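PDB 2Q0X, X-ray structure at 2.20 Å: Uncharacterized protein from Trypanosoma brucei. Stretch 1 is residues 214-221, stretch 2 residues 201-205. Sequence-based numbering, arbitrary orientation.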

# COMPACT_ATOMS: atom_id res chain seq x y z
N ASP A 214 -34.81 10.36 0.88
CA ASP A 214 -34.44 9.98 -0.48
C ASP A 214 -32.96 9.56 -0.59
O ASP A 214 -32.64 8.60 -1.30
CB ASP A 214 -34.79 11.07 -1.51
CG ASP A 214 -34.09 12.39 -1.26
OD1 ASP A 214 -33.91 13.14 -2.25
OD2 ASP A 214 -33.73 12.71 -0.10
N VAL A 215 -32.06 10.25 0.12
CA VAL A 215 -30.64 9.91 0.08
C VAL A 215 -30.40 8.50 0.61
O VAL A 215 -29.58 7.76 0.07
CB VAL A 215 -29.77 10.91 0.88
CG1 VAL A 215 -28.33 10.46 0.88
CG2 VAL A 215 -29.90 12.31 0.29
N LEU A 216 -31.14 8.12 1.65
CA LEU A 216 -30.97 6.82 2.27
C LEU A 216 -31.27 5.66 1.31
O LEU A 216 -30.69 4.59 1.45
CB LEU A 216 -31.82 6.70 3.53
CG LEU A 216 -31.49 7.59 4.73
CD1 LEU A 216 -32.45 7.21 5.86
CD2 LEU A 216 -30.00 7.47 5.18
N ARG A 217 -32.16 5.88 0.34
CA ARG A 217 -32.49 4.85 -0.65
C ARG A 217 -31.27 4.49 -1.47
O ARG A 217 -31.12 3.36 -1.87
CB ARG A 217 -33.59 5.31 -1.62
CG ARG A 217 -34.91 5.63 -0.99
CD ARG A 217 -35.50 4.43 -0.22
NE ARG A 217 -36.88 4.73 0.20
CZ ARG A 217 -37.64 3.95 0.97
NH1 ARG A 217 -37.23 2.77 1.40
NH2 ARG A 217 -38.85 4.36 1.27
N ARG A 218 -30.45 5.49 -1.74
CA ARG A 218 -29.22 5.33 -2.50
C ARG A 218 -28.07 4.71 -1.70
O ARG A 218 -27.13 4.18 -2.29
CB ARG A 218 -28.78 6.68 -3.06
CG ARG A 218 -29.72 7.24 -4.14
CD ARG A 218 -29.44 8.71 -4.41
NE ARG A 218 -30.43 9.62 -3.80
CZ ARG A 218 -30.38 10.96 -3.89
NH1 ARG A 218 -29.39 11.56 -4.55
NH2 ARG A 218 -31.32 11.71 -3.31
N SER A 219 -28.14 4.79 -0.38
CA SER A 219 -27.12 4.24 0.52
C SER A 219 -27.61 2.95 1.18
O SER A 219 -27.50 1.89 0.59
CB SER A 219 -26.67 5.30 1.56
OG SER A 219 -27.69 5.67 2.47
N VAL A 220 -28.18 3.03 2.38
CA VAL A 220 -28.64 1.81 3.08
C VAL A 220 -29.76 1.04 2.33
O VAL A 220 -29.91 -0.18 2.48
CB VAL A 220 -29.03 2.09 4.56
CG1 VAL A 220 -27.78 2.54 5.35
CG2 VAL A 220 -30.17 3.12 4.66
N GLY A 221 -30.52 1.76 1.50
CA GLY A 221 -31.55 1.13 0.66
C GLY A 221 -31.05 0.08 -0.31
O GLY A 221 -31.79 -0.84 -0.62
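Stretch 2, residues 201-205: QEAVW

Stretch 2, residues 201-205, is helical throughout and includes a wider pi-type turn, within which Val204 takes a phi/psi of -130/-54. It crosses the weakly bonded helix of about 214-218 at a signed angle of -114°, the axes 9.1 Å apart at closest approach, so the meeting is local rather than a long side-by-side packing. Past that helix, Ser219 leaves helical geometry at -105/-94, and a 3-10 segment starts at Val220. The backbones come nearest at this break, with Ser219 CA 5.6 Å from Ala203 CA.

Two small residues meet here, Ser219 CB lying 4.0 Å from Ala203 CB. Ser219 points toward stretch 2, and its p rotamer lets OG donate a hydrogen bond to Ala203 O at 2.8 Å, the one polar link between the stretches. Around it, aliphatic side chains meet mostly backbone carbonyls. Leu216 starts sideways, but its end reaches in, bringing CD2 to 3.5 Å from Ala203 O. On Val220, CG1 packs against Val204 CG2 at 3.7 Å. Val215 touches more loosely, its CG1 4.4 Å from Glu202 O, while the end of the Glu202 side chain leads away.

Asp214 and Arg218 stay out of the contact and pair with each other, Arg218 NH2 forming a salt bridge to Asp214 OD1 at 3.1 Å. The rule is economical: one serine hydroxyl on a backbone carbonyl, flanked by aliphatic side chains.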

# COMPACT_ATOMS: atom_id res chain seq x y z
N GLN A 201 -20.79 9.26 7.65
CA GLN A 201 -21.31 10.62 7.81
C GLN A 201 -22.30 10.97 6.69
O GLN A 201 -23.43 11.38 6.94
CB GLN A 201 -20.19 11.65 7.85
CG GLN A 201 -20.60 13.05 8.31
CD GLN A 201 -20.84 13.13 9.80
OE1 GLN A 201 -20.29 12.33 10.57
NE2 GLN A 201 -21.67 14.10 10.23
N GLU A 202 -21.87 10.79 5.44
CA GLU A 202 -22.73 11.13 4.29
C GLU A 202 -23.81 10.06 4.04
O GLU A 202 -24.95 10.40 3.70
CB GLU A 202 -21.87 11.30 3.03
CG GLU A 202 -20.86 12.46 3.12
CD GLU A 202 -19.45 12.04 3.45
OE1 GLU A 202 -19.25 11.00 4.13
OE2 GLU A 202 -18.52 12.79 3.05
N ALA A 203 -23.45 8.80 4.22
CA ALA A 203 -24.36 7.68 3.93
C ALA A 203 -25.50 7.53 4.95
O ALA A 203 -26.60 7.15 4.58
CB ALA A 203 -23.58 6.39 3.83
N VAL A 204 -25.23 7.83 6.23
CA VAL A 204 -26.19 7.55 7.29
C VAL A 204 -26.46 8.74 8.23
O VAL A 204 -27.61 9.13 8.41
CB VAL A 204 -25.73 6.31 8.12
CG1 VAL A 204 -26.57 6.13 9.38
CG2 VAL A 204 -25.78 5.05 7.28
N TRP A 205 -25.42 9.31 8.80
CA TRP A 205 -25.58 10.26 9.89
C TRP A 205 -26.28 11.53 9.45
O TRP A 205 -27.35 11.89 9.98
CB TRP A 205 -24.22 10.60 10.51
CG TRP A 205 -24.32 11.12 11.90
CD1 TRP A 205 -24.09 12.38 12.32
CD2 TRP A 205 -24.69 10.37 13.07
NE1 TRP A 205 -24.29 12.48 13.67
CE2 TRP A 205 -24.66 11.25 14.16
CE3 TRP A 205 -25.04 9.03 13.29
CZ2 TRP A 205 -24.97 10.85 15.46
CZ3 TRP A 205 -25.35 8.62 14.59
CH2 TRP A 205 -25.31 9.53 15.66